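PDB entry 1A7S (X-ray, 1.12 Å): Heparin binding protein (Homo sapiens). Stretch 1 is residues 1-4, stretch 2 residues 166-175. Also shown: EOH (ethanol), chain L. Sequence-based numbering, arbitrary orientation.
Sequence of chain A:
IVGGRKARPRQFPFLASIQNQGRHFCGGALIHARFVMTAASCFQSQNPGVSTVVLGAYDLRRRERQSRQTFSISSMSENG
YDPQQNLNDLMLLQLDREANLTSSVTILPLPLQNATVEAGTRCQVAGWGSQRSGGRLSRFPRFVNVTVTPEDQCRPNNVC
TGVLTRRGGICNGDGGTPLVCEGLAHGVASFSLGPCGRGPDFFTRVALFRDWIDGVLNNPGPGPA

Stretch 1 (1-4) IVGG
Stretch 2 166-175: RRGGICNGDG

The chain begins inside the protein: the terminal amino group of I1 is buried and forms a salt bridge with the carboxylate of D174, with I1 N 2.7 Å from D174 OD2. The same oxygen accepts a hydrogen bond from its own stretch, C171 N to D174 OD2 at 2.9 Å, so the carboxylate ties the terminus to the loop that carries it. That loop is a type II beta turn from C171 (-150/-168, chi1 t) to D174 (-91/-8), closed by D174 N to C171 O at 3.0 Å; at G173 (98/-14) a side chain would jam against the preceding carbonyl. D174 (chi1 -64°, chi2 -42°) directs its CA-to-CB bond toward stretch 1.

The backbones run antiparallel, with I1 (psi 130) near I170 (-79/159; CA-CA 4.7 Å) and G3 near G168 (-160/137; CA-CA 4.2 Å). V2 (-102/141) and G169 (141/-157) form a single bridge, CA-CA 5.3 Å, through V2 N to G169 O, 2.8 Å, and G169 N to V2 O, 3.0 Å. CA-H...O contacts extend the pairing: I1 CA to G169 O (3.3 Å), G168 CA to V2 O (3.1 Å) and G3 CA to R167 O (3.5 Å).

G3 (77/16) has no room for a side chain: a CB would lie 2.3 Å from R167 O and clash with G168 CA. G169 is glycine for another reason: its CB would jam against the preceding carbonyl O.

The I1 side chain (m, m) starts away from stretch 2, but its end returns, placing CD1 4.5 Å from I170 CG2 (I170 is p, t); its apolar character suits this buried site. The CA-to-CB bond of V2 (p) points sideways, and V2 CG2 lies 4.0 Å from CB of R167 (-140/116; m, m, t, chi4 -92°), whose end leads away, R167 NH1 donating to R166 O at 2.8 Å. The contact buries 341 Å², both sides summed, and covers V2 most.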

ATOM      1  N   ILE A   1      -2.507   2.118  11.364  1.00  7.92           N
ATOM      2  CA  ILE A   1      -2.934   0.718  11.715  1.00  8.40           C
ATOM      3  C   ILE A   1      -3.476   0.717  13.114  1.00  8.26           C
ATOM      4  O   ILE A   1      -2.800   1.203  14.019  1.00  9.51           O
ATOM      5  CB  ILE A   1      -1.723  -0.221  11.599  1.00  8.17           C
ATOM      6  CG1 ILE A   1      -1.090  -0.267  10.183  1.00  8.42           C
ATOM      7  CG2 ILE A   1      -2.033  -1.632  12.112  1.00  9.67           C
ATOM      8  CD1 ILE A   1      -1.965  -0.966   9.109  1.00 10.91           C
ATOM      9  N   VAL A   2      -4.670   0.123  13.255  1.00  8.74           N
ATOM     10  CA  VAL A   2      -5.288  -0.090  14.544  1.00  9.83           C
ATOM     11  C   VAL A   2      -5.120  -1.517  14.968  1.00  9.40           C
ATOM     12  O   VAL A   2      -5.143  -2.435  14.143  1.00 10.58           O
ATOM     13  CB  VAL A   2      -6.797   0.337  14.501  1.00 11.12           C
ATOM     14  CG1 VAL A   2      -7.605  -0.284  13.464  1.00 14.91           C
ATOM     15  CG2 VAL A   2      -7.376   0.239  15.914  1.00 15.54           C
ATOM     16  N   GLY A   3      -4.869  -1.745  16.263  1.00 11.26           N
ATOM     17  CA  GLY A   3      -4.817  -3.093  16.768  1.00 11.96           C
ATOM     18  C   GLY A   3      -3.559  -3.824  16.435  1.00 13.12           C
ATOM     19  O   GLY A   3      -3.545  -5.067  16.516  1.00 15.76           O
ATOM     20  N   GLY A   4      -2.526  -3.139  16.037  1.00 11.72           N
ATOM     21  CA  GLY A   4      -1.273  -3.707  15.613  1.00 13.33           C
ATOM     22  C   GLY A   4      -0.144  -3.559  16.622  1.00 11.34           C
ATOM     23  O   GLY A   4      -0.325  -3.074  17.720  1.00 13.75           O
ATOM     24  N   ARG A 166     -11.651  -6.719  18.422  1.00 15.76           N
ATOM     25  CA  ARG A 166     -12.705  -5.792  18.158  1.00 16.05           C
ATOM     26  C   ARG A 166     -12.362  -4.733  17.133  1.00 14.31           C
ATOM     27  O   ARG A 166     -13.204  -4.372  16.304  1.00 15.06           O
ATOM     28  CB  ARG A 166     -13.261  -5.125  19.409  1.00 25.55           C
ATOM     29  CG  ARG A 166     -14.796  -4.996  19.372  1.00 37.59           C
ATOM     30  CD  ARG A 166     -15.244  -3.559  19.319  1.00 42.06           C
ATOM     31  NE  ARG A 166     -15.075  -2.788  20.562  1.00 46.65           N
ATOM     32  CZ  ARG A 166     -14.433  -1.598  20.526  1.00 46.64           C
ATOM     33  NH1 ARG A 166     -13.130  -1.544  20.805  1.00 52.25           N
ATOM     34  NH2 ARG A 166     -15.070  -0.540  20.124  1.00 49.49           N
ATOM     35  N   ARG A 167     -11.111  -4.256  17.187  1.00 13.39           N
ATOM     36  CA  ARG A 167     -10.647  -3.270  16.231  1.00 12.52           C
ATOM     37  C   ARG A 167      -9.217  -3.595  15.814  1.00 12.60           C
ATOM     38  O   ARG A 167      -8.300  -3.568  16.589  1.00 14.77           O
ATOM     39  CB  ARG A 167     -10.706  -1.859  16.780  1.00 13.12           C
ATOM     40  CG  ARG A 167     -12.060  -1.395  17.264  1.00 13.49           C
ATOM     41  CD  ARG A 167     -12.984  -1.128  16.122  1.00 15.36           C
ATOM     42  NE  ARG A 167     -14.276  -0.608  16.439  1.00 15.60           N
ATOM     43  CZ  ARG A 167     -15.393  -1.321  16.657  1.00 17.04           C
ATOM     44  NH1 ARG A 167     -15.446  -2.647  16.499  1.00 17.58           N
ATOM     45  NH2 ARG A 167     -16.497  -0.664  17.065  1.00 20.23           N
ATOM     46  N   GLY A 168      -9.106  -3.896  14.500  1.00 11.14           N
ATOM     47  CA  GLY A 168      -7.781  -4.142  13.940  1.00 10.80           C
ATOM     48  C   GLY A 168      -7.851  -3.951  12.408  1.00 10.11           C
ATOM     49  O   GLY A 168      -8.819  -4.337  11.816  1.00 11.61           O
ATOM     50  N   GLY A 169      -6.840  -3.280  11.872  1.00  8.98           N
ATOM     51  CA  GLY A 169      -6.807  -3.063  10.436  1.00 10.32           C
ATOM     52  C   GLY A 169      -6.309  -1.677  10.091  1.00  8.58           C
ATOM     53  O   GLY A 169      -5.580  -1.032  10.866  1.00 10.65           O
ATOM     54  N   ILE A 170      -6.647  -1.196   8.921  1.00  8.02           N
ATOM     55  CA  ILE A 170      -6.142   0.052   8.381  1.00  8.03           C
ATOM     56  C   ILE A 170      -6.809   1.254   8.941  1.00  7.80           C
ATOM     57  O   ILE A 170      -7.955   1.206   9.442  1.00  9.60           O
ATOM     58  CB  ILE A 170      -6.221   0.032   6.834  1.00  8.21           C
ATOM     59  CG1 ILE A 170      -7.650   0.052   6.326  1.00  8.45           C
ATOM     60  CG2 ILE A 170      -5.419  -1.149   6.255  1.00  9.39           C
ATOM     61  CD1 ILE A 170      -7.835   0.015   4.800  1.00 10.56           C
ATOM     62  N   CYS A 171      -6.179   2.389   8.862  1.00  7.59           N
ATOM     63  CA  CYS A 171      -6.768   3.641   9.258  1.00  7.81           C
ATOM     64  C   CYS A 171      -6.225   4.792   8.460  1.00  7.65           C
ATOM     65  O   CYS A 171      -5.527   4.597   7.432  1.00  9.21           O
ATOM     66  CB  CYS A 171      -6.747   3.806  10.767  1.00  8.31           C
ATOM     67  SG  CYS A 171      -7.964   4.909  11.516  1.00  9.52           S
ATOM     68  N   ASN A 172      -6.452   6.025   8.827  1.00  8.81           N
ATOM     69  CA  ASN A 172      -5.971   7.189   8.094  1.00  8.74           C
ATOM     70  C   ASN A 172      -4.468   7.112   7.947  1.00  8.38           C
ATOM     71  O   ASN A 172      -3.753   6.872   8.886  1.00  9.05           O
ATOM     72  CB  ASN A 172      -6.332   8.460   8.877  1.00 12.27           C
ATOM     73  CG  ASN A 172      -7.695   8.596   9.416  1.00 17.14           C
ATOM     74  OD1 ASN A 172      -7.932   9.228  10.403  1.00 27.06           O
ATOM     75  ND2 ASN A 172      -8.712   8.035   8.753  1.00 25.67           N
ATOM     76  N   GLY A 173      -3.963   7.292   6.695  1.00  9.37           N
ATOM     77  CA  GLY A 173      -2.528   7.243   6.442  1.00  9.53           C
ATOM     78  C   GLY A 173      -2.071   5.902   5.931  1.00  9.62           C
ATOM     79  O   GLY A 173      -0.904   5.736   5.497  1.00 10.15           O
ATOM     80  N   ASP A 174      -2.906   4.879   6.042  1.00  9.14           N
ATOM     81  CA  ASP A 174      -2.593   3.554   5.499  1.00  7.90           C
ATOM     82  C   ASP A 174      -3.069   3.366   4.080  1.00  8.46           C
ATOM     83  O   ASP A 174      -2.801   2.288   3.505  1.00  8.56           O
ATOM     84  CB  ASP A 174      -3.132   2.466   6.395  1.00  8.36           C
ATOM     85  CG  ASP A 174      -2.482   2.455   7.770  1.00  8.74           C
ATOM     86  OD1 ASP A 174      -1.244   2.626   7.865  1.00  8.98           O
ATOM     87  OD2 ASP A 174      -3.274   2.296   8.773  1.00  8.38           O
ATOM     88  N   GLY A 175      -3.832   4.296   3.506  1.00  8.36           N
ATOM     89  CA  GLY A 175      -4.273   4.100   2.112  1.00  8.51           C
ATOM     90  C   GLY A 175      -3.093   3.845   1.234  1.00  7.19           C
ATOM     91  O   GLY A 175      -2.033   4.436   1.383  1.00  8.23           O
TER
HETATM   92  C1  EOH L 424      -8.984   4.588   6.694  1.00 49.43           C
HETATM   93  C2  EOH L 424      -9.622   3.263   6.798  1.00 42.42           C
HETATM   94  O   EOH L 424      -9.496   5.551   7.681  1.00 53.29           O